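Local coordinates for protein type C neurotoxin (Clostridium botulinum, PDB 3PME) that probably binds gangliosides and membrane lipid at the nerve-cell surface, as the receptor-binding domain of a botulinum C/D mosaic neurotoxin, at residues 241-246 against 397-402; 254-259 against 329-334; 303-308 against 336-341; 364-369 against 386-391. All coordinates share one frame; numbering follows the deposited sequence.

All four contacts lie in the C-terminal, trefoil-related part of the chain. From the N terminus, residues 241-246 come first, and contact 1 closes the widest loop by joining them to 397-402; the other three nest inside it. Strand 255-260 opens contact 2, which closes at 329-334. Contact 3 starts within that loop, at 303-308, and ends beyond it at 336-341, so the two cross; strands 302-308 and 326-332 are also direct neighbours in one sheet. Contact 4, between 364-369 and 386-391, follows in series and closes a beta hairpin of the same sheet. It packs against contact 1 through Leu-369 and Ser-400, and against contact 2 through Pro-386.

Contact 1: residues 241-246 against 397-402; sequences NYNYID and LSTSSF
The type I turn from Asn-241 to Tyr-244 meets the short 3-10 segment 399-401, and the two backbones are joined where Tyr-242 N donates to Phe-402 O at 2.8 Å, nearly straight at 169°. Asn-241, its CG anti to the backbone N (chi1 -172°), uses both ends of its amide. ND2 gives a hydrogen to Ser-400 O at 2.8 Å, which lies in the amide plane, while OD1 accepts from Asn-243 N in an Asx turn. Asn-243 reaches across with OD1, which takes the hydroxyl hydrogen of Thr-399 OG1 on an in-plane lone pair at 2.7 Å; its ND2 donates to a water that also receives a weak bond from Ser-400 N. Tyr-242 supplies the apolar part. Thr-399 CG2 makes an off-centre CH-pi contact, 4.2 Å from the centroid of the Tyr-242 ring, and the edge of Phe-402 is turned toward that ring's face, T-shaped, with planes at 85°. Beyond the pair, Ser-400 and Ser-401 rest on strand 366-373. Asn-241 and Asn-243, two residues apart, thus bond to Ser-400 O and Thr-399 OG1, and three directional hydrogen bonds probably fix the register of the two loops, with the Tyr-242 ring packing beside them.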
# COMPACT_ATOMS: atom_id res chain seq x y z
N ASN A 241 5.01 3.99 14.83
CA ASN A 241 6.35 4.21 14.34
C ASN A 241 6.84 2.95 13.63
O ASN A 241 6.58 1.84 14.07
CB ASN A 241 7.28 4.55 15.49
CG ASN A 241 8.64 4.97 15.01
OD1 ASN A 241 9.55 4.15 14.91
ND2 ASN A 241 8.77 6.25 14.67
N TYR A 242 7.55 3.14 12.52
CA TYR A 242 8.11 2.03 11.77
C TYR A 242 8.77 1.00 12.67
O TYR A 242 8.67 -0.21 12.44
CB TYR A 242 9.14 2.59 10.78
CG TYR A 242 9.67 1.61 9.76
CD1 TYR A 242 10.71 0.76 10.07
CD2 TYR A 242 9.15 1.58 8.48
CE1 TYR A 242 11.22 -0.12 9.13
CE2 TYR A 242 9.65 0.70 7.53
CZ TYR A 242 10.67 -0.14 7.87
OH TYR A 242 11.16 -1.02 6.93
N ASN A 243 9.46 1.47 13.70
CA ASN A 243 10.24 0.59 14.56
C ASN A 243 9.43 -0.19 15.59
O ASN A 243 9.93 -1.16 16.16
CB ASN A 243 11.35 1.38 15.27
CG ASN A 243 12.44 1.87 14.32
OD1 ASN A 243 12.53 1.41 13.18
ND2 ASN A 243 13.28 2.79 14.79
N TYR A 244 8.20 0.26 15.86
CA TYR A 244 7.42 -0.29 16.97
C TYR A 244 5.97 -0.63 16.57
O TYR A 244 5.03 -0.05 17.10
CB TYR A 244 7.47 0.69 18.15
CG TYR A 244 8.89 1.11 18.50
CD1 TYR A 244 9.82 0.16 18.93
CD2 TYR A 244 9.32 2.42 18.34
CE1 TYR A 244 11.12 0.52 19.22
CE2 TYR A 244 10.62 2.79 18.63
CZ TYR A 244 11.52 1.83 19.07
OH TYR A 244 12.82 2.18 19.37
N ILE A 245 5.80 -1.62 15.69
CA ILE A 245 4.49 -1.96 15.14
C ILE A 245 3.56 -2.61 16.18
O ILE A 245 2.35 -2.68 15.99
CB ILE A 245 4.62 -2.90 13.92
CG1 ILE A 245 3.27 -3.04 13.18
CG2 ILE A 245 5.13 -4.26 14.35
CD1 ILE A 245 3.37 -3.73 11.83
N ASP A 246 4.15 -3.07 17.28
CA ASP A 246 3.39 -3.73 18.34
C ASP A 246 3.07 -2.82 19.52
O ASP A 246 2.67 -3.30 20.57
CB ASP A 246 4.15 -4.96 18.85
CG ASP A 246 5.52 -4.62 19.40
OD1 ASP A 246 6.05 -3.53 19.10
OD2 ASP A 246 6.10 -5.46 20.13
N LEU A 397 16.94 9.79 7.10
CA LEU A 397 16.92 8.44 6.54
C LEU A 397 16.75 7.38 7.63
O LEU A 397 16.81 6.19 7.35
CB LEU A 397 18.20 8.17 5.75
CG LEU A 397 18.43 9.05 4.53
CD1 LEU A 397 19.86 8.90 4.03
CD2 LEU A 397 17.44 8.68 3.44
N SER A 398 16.54 7.82 8.87
CA SER A 398 16.39 6.91 10.00
C SER A 398 14.97 6.36 10.04
O SER A 398 14.02 7.12 9.95
CB SER A 398 16.65 7.65 11.32
OG SER A 398 16.32 6.83 12.43
N THR A 399 14.83 5.04 10.21
CA THR A 399 13.49 4.47 10.28
C THR A 399 12.75 4.95 11.53
O THR A 399 11.53 4.91 11.57
CB THR A 399 13.48 2.92 10.23
OG1 THR A 399 14.27 2.39 11.30
CG2 THR A 399 14.02 2.44 8.89
N SER A 400 13.48 5.43 12.53
CA SER A 400 12.84 6.03 13.70
C SER A 400 11.99 7.25 13.35
O SER A 400 11.16 7.68 14.16
CB SER A 400 13.87 6.38 14.78
OG SER A 400 14.62 7.53 14.42
N SER A 401 12.21 7.83 12.16
CA SER A 401 11.42 8.99 11.71
C SER A 401 10.26 8.61 10.80
O SER A 401 9.52 9.49 10.32
CB SER A 401 12.30 9.99 10.97
OG SER A 401 12.62 9.48 9.67
N PHE A 402 10.10 7.32 10.52
CA PHE A 402 9.07 6.85 9.61
C PHE A 402 7.80 6.46 10.37
O PHE A 402 7.87 5.70 11.32
CB PHE A 402 9.55 5.64 8.79
CG PHE A 402 10.74 5.92 7.89
CD1 PHE A 402 11.25 7.20 7.73
CD2 PHE A 402 11.33 4.87 7.20
CE1 PHE A 402 12.34 7.43 6.89
CE2 PHE A 402 12.42 5.09 6.36
CZ PHE A 402 12.92 6.36 6.21
O HOH W 1 16.02 3.74 13.79

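Contact 2: residues 254-259 against 329-334; sequences NILVLV and LKLQSN
In the trefoil-related domain, the start of strand 255-259 crosses the C-terminal part of strand 326-332, at Leu-329 to Leu-331, instead of running alongside it: the short axes approach to 4.7 Å with 124° between their directions, and Ile-255 lies nearest Lys-330. The strands belong to different sheets, 255-260 pairing with 247-252 and 326-332 with 302-308.

One direct hydrogen bond joins the backbones. Leu-256 N donates to Leu-329 O at 2.9 Å, somewhat bent at 143° and from above the carbonyl plane. The same oxygen receives a CA-H...O contact from Ile-255 CA at 3.3 Å.

Where the strands diverge, water replaces direct pairing. One molecule accepts from Leu-329 N and lies 2.7 Å from Leu-256 O, one of several acceptors competing for its protons. Another accepts from Leu-331 N and makes a weak bond to Asn-254 O, so in both bridges the 254-259 side offers a carbonyl and the 329-334 side an N-H.

The apolar contact is carried by Leu-256, whose CG stands anti to the carbonyl carbon and whose two methyls part company. CD1 lies against Leu-329 CB at 4.0 Å, the side chains crossing obliquely, whereas CD2 abuts Leu-331 CG at 3.8 Å with the side chains at about a right angle. Ile-249 and Ile-306 also touch Leu-256, which is therefore buried between both sheets.

At the more exposed end, the aliphatic part of Lys-330 passes over the backbone of Asn-254. Its first torsion, with CG anti to the carbonyl carbon, sets Lys-330 CG 3.3 Å from Asn-254 O, and the later bend at chi3 (67°) keeps Lys-330 CE 3.6 Å from Asn-254 O.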
# COMPACT_ATOMS: atom_id res chain seq x y z
N ASN A 254 0.63 12.83 31.67
CA ASN A 254 0.53 14.08 30.92
C ASN A 254 1.31 14.16 29.61
O ASN A 254 1.36 15.21 28.98
CB ASN A 254 0.87 15.27 31.81
CG ASN A 254 -0.10 15.42 32.97
OD1 ASN A 254 -1.30 15.17 32.82
ND2 ASN A 254 0.41 15.82 34.12
N ILE A 255 1.92 13.05 29.20
CA ILE A 255 2.54 13.01 27.88
C ILE A 255 2.09 11.74 27.18
O ILE A 255 1.38 10.91 27.76
CB ILE A 255 4.07 13.07 27.94
CG1 ILE A 255 4.61 11.80 28.60
CG2 ILE A 255 4.54 14.34 28.67
CD1 ILE A 255 6.01 11.46 28.15
N LEU A 256 2.48 11.58 25.92
CA LEU A 256 2.16 10.36 25.20
C LEU A 256 3.39 9.44 25.16
O LEU A 256 4.52 9.90 24.97
CB LEU A 256 1.74 10.70 23.77
CG LEU A 256 0.48 11.53 23.63
CD1 LEU A 256 0.27 11.88 22.16
CD2 LEU A 256 -0.71 10.77 24.21
N VAL A 257 3.14 8.15 25.34
CA VAL A 257 4.21 7.16 25.22
C VAL A 257 3.70 6.00 24.39
O VAL A 257 2.51 5.91 24.11
CB VAL A 257 4.69 6.65 26.59
CG1 VAL A 257 5.38 7.77 27.38
CG2 VAL A 257 3.54 6.04 27.35
N LEU A 258 4.61 5.10 24.01
CA LEU A 258 4.25 3.93 23.22
C LEU A 258 4.26 2.69 24.10
O LEU A 258 5.30 2.28 24.62
CB LEU A 258 5.22 3.75 22.04
CG LEU A 258 5.46 5.00 21.18
CD1 LEU A 258 6.39 4.69 19.99
CD2 LEU A 258 4.14 5.59 20.70
N VAL A 259 3.09 2.08 24.25
CA VAL A 259 2.88 0.94 25.14
C VAL A 259 2.66 -0.34 24.33
O VAL A 259 1.95 -0.34 23.32
CB VAL A 259 1.63 1.19 26.00
CG1 VAL A 259 1.30 -0.05 26.85
CG2 VAL A 259 1.82 2.43 26.87
N LEU A 329 5.09 14.91 23.40
CA LEU A 329 3.78 15.23 22.85
C LEU A 329 2.75 15.07 23.96
O LEU A 329 2.89 14.22 24.84
CB LEU A 329 3.46 14.30 21.69
CG LEU A 329 4.48 14.30 20.56
CD1 LEU A 329 3.96 13.37 19.48
CD2 LEU A 329 4.68 15.71 20.01
N LYS A 330 1.70 15.88 23.92
CA LYS A 330 0.69 15.86 24.98
C LYS A 330 -0.69 15.91 24.36
O LYS A 330 -0.83 16.21 23.18
CB LYS A 330 0.86 17.08 25.90
CG LYS A 330 2.27 17.22 26.47
CD LYS A 330 2.48 18.56 27.14
CE LYS A 330 1.62 18.70 28.38
NZ LYS A 330 1.87 20.01 29.05
N LEU A 331 -1.70 15.60 25.17
CA LEU A 331 -3.10 15.75 24.78
C LEU A 331 -3.65 17.08 25.30
O LEU A 331 -3.38 17.46 26.45
CB LEU A 331 -3.94 14.60 25.33
CG LEU A 331 -3.61 13.20 24.79
CD1 LEU A 331 -4.55 12.13 25.33
CD2 LEU A 331 -3.65 13.23 23.27
N GLN A 332 -4.42 17.76 24.46
CA GLN A 332 -5.07 19.02 24.83
C GLN A 332 -6.58 18.90 24.59
O GLN A 332 -7.01 18.49 23.52
CB GLN A 332 -4.50 20.18 24.00
CG GLN A 332 -5.27 21.48 24.12
CD GLN A 332 -4.55 22.64 23.47
OE1 GLN A 332 -3.41 22.97 23.84
NE2 GLN A 332 -5.18 23.26 22.49
N SER A 333 -7.39 19.29 25.58
CA SER A 333 -8.84 19.14 25.43
C SER A 333 -9.50 20.33 24.73
O SER A 333 -10.59 20.19 24.17
CB SER A 333 -9.50 18.88 26.78
OG SER A 333 -9.24 19.96 27.65
N ASN A 334 -8.82 21.48 24.74
CA ASN A 334 -9.24 22.62 23.93
C ASN A 334 -8.95 22.36 22.46
O ASN A 334 -7.79 22.29 22.04
CB ASN A 334 -8.50 23.89 24.38
CG ASN A 334 -9.03 24.44 25.68
OD1 ASN A 334 -10.14 24.12 26.10
ND2 ASN A 334 -8.24 25.29 26.33
O HOH W 2 -1.46 15.07 28.03
O HOH W 3 5.56 12.23 24.02

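Contact 3: residues 303-308 against 336-341; sequences EYMIIR and GNYGIG
Close packing is concentrated at the C-terminal end of strand 303-308, where the 3-10 turn 339-340 comes against Ile-307 and Arg-308. Arg-308 N donates to Ile-340 O at 3.1 Å, almost straight at 174° though from above the carbonyl plane. Ile-340, with CG1 anti to the backbone N (chi1 -170°), divides its branches between two neighbours: CG2 meets Ile-307 CG2 at 3.9 Å, and CG1 presses to 3.0 Å from Arg-308 O, a very short approach for a carbon. Its CD1 continues past Arg-308 CB to lie over one face of the guanidinium, a group that also makes a cation-pi contact with Tyr-327. Gly-341 CA fits closely, 3.5 Å from Ile-306 O and against Ile-307 CG2.

Toward the exposed Tyr-338 the fit loosens. Met-305, its CG in the crowded position (chi1 67°) and chi2 extended, brings SD to the ring's rim in a Met-aromatic contact, 5.3 Å from the centroid of Tyr-338; the bend at chi3 turns CE toward Gly-341 CA and Gly-336 O. Met-305 SD also lies 3.4 Å from Gly-336 O. A water lies 2.7 Å from both Ile-306 O and Gly-341 O, bridging the carbonyls, with more acceptors around it than protons to give. One straight backbone N-H...O hydrogen bond and the tight Ile-340 packing thus fix the turn at the strand's end, while Met-305 SD and CE rely on non-directional contact with Gly-336 and the Tyr-338 edge.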
# COMPACT_ATOMS: atom_id res chain seq x y z
N GLU A 303 -12.61 13.97 23.53
CA GLU A 303 -11.81 14.22 22.33
C GLU A 303 -10.66 15.17 22.65
O GLU A 303 -10.86 16.25 23.22
CB GLU A 303 -12.68 14.81 21.22
CG GLU A 303 -11.96 14.94 19.88
CD GLU A 303 -12.88 15.36 18.75
OE1 GLU A 303 -13.98 15.91 19.01
OE2 GLU A 303 -12.51 15.12 17.57
N TYR A 304 -9.44 14.79 22.28
CA TYR A 304 -8.27 15.62 22.51
C TYR A 304 -7.56 15.86 21.20
O TYR A 304 -7.71 15.07 20.27
CB TYR A 304 -7.28 14.90 23.43
CG TYR A 304 -7.81 14.61 24.82
CD1 TYR A 304 -7.63 15.53 25.85
CD2 TYR A 304 -8.50 13.42 25.08
CE1 TYR A 304 -8.12 15.27 27.13
CE2 TYR A 304 -8.99 13.15 26.35
CZ TYR A 304 -8.79 14.08 27.37
OH TYR A 304 -9.27 13.81 28.63
N MET A 305 -6.77 16.92 21.14
CA MET A 305 -5.82 17.08 20.04
C MET A 305 -4.40 16.89 20.56
O MET A 305 -4.11 17.21 21.71
CB MET A 305 -5.97 18.43 19.34
CG MET A 305 -5.59 19.62 20.18
SD MET A 305 -5.81 21.16 19.26
CE MET A 305 -4.70 20.88 17.89
N ILE A 306 -3.52 16.34 19.72
CA ILE A 306 -2.14 16.17 20.10
C ILE A 306 -1.38 17.48 19.89
O ILE A 306 -1.49 18.11 18.83
CB ILE A 306 -1.47 15.05 19.28
CG1 ILE A 306 -2.16 13.71 19.56
CG2 ILE A 306 0.02 14.98 19.59
CD1 ILE A 306 -1.59 12.53 18.76
N ILE A 307 -0.61 17.88 20.89
CA ILE A 307 0.22 19.06 20.76
C ILE A 307 1.66 18.75 21.13
O ILE A 307 1.91 17.79 21.84
CB ILE A 307 -0.28 20.22 21.64
CG1 ILE A 307 -0.24 19.84 23.12
CG2 ILE A 307 -1.68 20.63 21.20
CD1 ILE A 307 -0.37 21.04 24.08
N ARG A 308 2.57 19.56 20.63
CA ARG A 308 3.96 19.53 21.06
C ARG A 308 4.07 20.24 22.42
O ARG A 308 3.41 21.25 22.64
CB ARG A 308 4.82 20.28 20.04
CG ARG A 308 6.27 19.85 19.99
CD ARG A 308 7.13 20.96 19.42
NE ARG A 308 7.39 21.94 20.46
CZ ARG A 308 8.05 23.08 20.30
NH1 ARG A 308 8.22 23.88 21.34
NH2 ARG A 308 8.54 23.42 19.11
N GLY A 336 -9.02 23.13 18.37
CA GLY A 336 -8.97 24.23 17.42
C GLY A 336 -7.68 24.23 16.63
O GLY A 336 -6.82 23.38 16.85
N ASN A 337 -7.54 25.19 15.72
CA ASN A 337 -6.34 25.31 14.88
C ASN A 337 -5.18 25.95 15.63
O ASN A 337 -4.61 26.92 15.14
CB ASN A 337 -6.62 26.14 13.63
CG ASN A 337 -7.14 25.32 12.47
OD1 ASN A 337 -6.90 25.65 11.31
ND2 ASN A 337 -7.83 24.23 12.78
N TYR A 338 -4.84 25.42 16.79
CA TYR A 338 -3.72 25.93 17.58
C TYR A 338 -2.38 25.56 16.94
O TYR A 338 -2.12 24.39 16.67
CB TYR A 338 -3.78 25.39 19.00
CG TYR A 338 -4.99 25.85 19.78
CD1 TYR A 338 -4.97 27.07 20.44
CD2 TYR A 338 -6.14 25.08 19.85
CE1 TYR A 338 -6.07 27.51 21.15
CE2 TYR A 338 -7.24 25.51 20.57
CZ TYR A 338 -7.20 26.73 21.21
OH TYR A 338 -8.29 27.16 21.92
N GLY A 339 -1.53 26.56 16.72
CA GLY A 339 -0.26 26.34 16.05
C GLY A 339 0.58 25.22 16.64
O GLY A 339 1.24 24.46 15.91
N ILE A 340 0.56 25.11 17.96
CA ILE A 340 1.36 24.13 18.68
C ILE A 340 0.94 22.69 18.34
O ILE A 340 1.69 21.74 18.58
CB ILE A 340 1.31 24.39 20.22
CG1 ILE A 340 2.33 23.53 20.97
CG2 ILE A 340 -0.08 24.12 20.77
CD1 ILE A 340 3.76 23.98 20.84
N GLY A 341 -0.26 22.54 17.78
CA GLY A 341 -0.78 21.24 17.39
C GLY A 341 -0.94 21.06 15.89
O GLY A 341 -1.64 20.15 15.44
O HOH W 4 -2.80 17.97 16.50

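Contact 4: residues 364-369 against 386-391; sequences KNTMLL and PVAVTN
Strands 366-369 and 386-389 run antiparallel, 4.3 Å apart at closest approach and with 159° between their directions. Reciprocal backbone bonds link Met-367 with Val-389 and Leu-369 with Val-387; the second pair is nearly collinear with its C=O axes. On the face of Leu-369, that side chain takes the crowded position between backbone N and carbonyl carbon (chi1 56°), which swings its fork back across the partner strand. The fork rests against the shallow groove where the two valines meet, a methyl to each: CD1 touches Val-387 CG2 at 3.5 Å, and CD2 reaches Val-389 CG2 at 3.7 Å, meeting that side chain at about a right angle. The other face has a smaller bump in Ala-388. Its CB sits between Leu-368 CD2 and Thr-366 OG1, 3.6 Å from each, within the non-hydrogen-bonded pair with Leu-368. Farther along, Thr-366 CG2 meets Thr-390 CG2 methyl to methyl at 3.6 Å, and Lys-364 CB borders the latter methyl. Beyond Thr-366 and Thr-390, a water accepts from Asn-391 N and donates to Asn-365 O. Thr-390 OG1 donates to Asn-391 OD1, and Val-326 of the next strand packs on both valines. The arrangement is that of a beta hairpin within the antiparallel sheet of a trefoil-related receptor-binding domain.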
# COMPACT_ATOMS: atom_id res chain seq x y z
N LYS A 364 10.22 26.35 16.35
CA LYS A 364 11.43 25.77 15.77
C LYS A 364 11.01 24.66 14.82
O LYS A 364 9.91 24.12 14.95
CB LYS A 364 12.34 25.18 16.86
CG LYS A 364 12.90 26.19 17.86
CD LYS A 364 13.81 25.50 18.87
CE LYS A 364 14.16 26.42 20.03
NZ LYS A 364 14.92 27.62 19.57
N ASN A 365 11.86 24.35 13.86
CA ASN A 365 11.57 23.25 12.96
C ASN A 365 11.88 21.93 13.64
O ASN A 365 13.01 21.69 14.06
CB ASN A 365 12.39 23.37 11.66
CG ASN A 365 11.89 24.48 10.76
OD1 ASN A 365 12.67 25.31 10.30
ND2 ASN A 365 10.59 24.50 10.52
N THR A 366 10.87 21.08 13.75
CA THR A 366 11.08 19.76 14.33
C THR A 366 10.54 18.66 13.43
O THR A 366 9.75 18.91 12.51
CB THR A 366 10.40 19.61 15.70
OG1 THR A 366 8.99 19.83 15.55
CG2 THR A 366 10.97 20.60 16.72
N MET A 367 10.96 17.44 13.73
CA MET A 367 10.48 16.26 13.04
C MET A 367 10.10 15.26 14.10
O MET A 367 10.79 15.12 15.11
CB MET A 367 11.57 15.66 12.14
CG MET A 367 11.07 14.44 11.36
SD MET A 367 12.26 13.73 10.21
CE MET A 367 13.52 13.23 11.33
N LEU A 368 9.00 14.53 13.90
CA LEU A 368 8.63 13.52 14.87
C LEU A 368 9.45 12.24 14.68
O LEU A 368 9.65 11.77 13.56
CB LEU A 368 7.14 13.18 14.78
CG LEU A 368 6.16 14.33 14.96
CD1 LEU A 368 4.75 13.78 15.11
CD2 LEU A 368 6.55 15.14 16.18
N LEU A 369 9.92 11.70 15.79
CA LEU A 369 10.51 10.36 15.76
C LEU A 369 10.15 9.59 17.02
O LEU A 369 9.54 10.14 17.94
CB LEU A 369 12.03 10.42 15.52
CG LEU A 369 12.88 11.24 16.48
CD1 LEU A 369 13.11 10.51 17.80
CD2 LEU A 369 14.23 11.53 15.84
N PRO A 386 7.12 8.96 21.48
CA PRO A 386 7.09 9.80 20.28
C PRO A 386 7.46 11.22 20.69
O PRO A 386 6.89 11.75 21.65
CB PRO A 386 5.62 9.73 19.84
CG PRO A 386 4.86 9.62 21.17
CD PRO A 386 5.79 8.84 22.11
N VAL A 387 8.43 11.81 19.99
CA VAL A 387 8.94 13.13 20.34
C VAL A 387 9.11 13.98 19.09
O VAL A 387 9.24 13.45 17.99
CB VAL A 387 10.32 13.06 21.08
CG1 VAL A 387 10.16 12.46 22.47
CG2 VAL A 387 11.34 12.29 20.25
N ALA A 388 9.12 15.30 19.27
CA ALA A 388 9.48 16.23 18.21
C ALA A 388 10.91 16.70 18.47
O ALA A 388 11.20 17.20 19.56
CB ALA A 388 8.51 17.41 18.20
N VAL A 389 11.80 16.53 17.50
CA VAL A 389 13.19 16.94 17.69
C VAL A 389 13.66 17.98 16.68
O VAL A 389 13.25 17.98 15.52
CB VAL A 389 14.17 15.73 17.66
CG1 VAL A 389 13.66 14.62 18.54
CG2 VAL A 389 14.38 15.23 16.24
N THR A 390 14.54 18.88 17.13
CA THR A 390 15.15 19.83 16.21
C THR A 390 16.45 19.28 15.63
O THR A 390 16.93 18.23 16.06
CB THR A 390 15.46 21.18 16.90
OG1 THR A 390 16.49 20.98 17.88
CG2 THR A 390 14.22 21.76 17.56
N ASN A 391 17.01 20.00 14.66
CA ASN A 391 18.31 19.62 14.11
C ASN A 391 18.29 18.17 13.66
O ASN A 391 19.11 17.35 14.08
CB ASN A 391 19.38 19.84 15.18
CG ASN A 391 19.43 21.28 15.65
OD1 ASN A 391 18.97 21.61 16.75
ND2 ASN A 391 19.96 22.15 14.80
O HOH W 5 15.69 22.09 13.53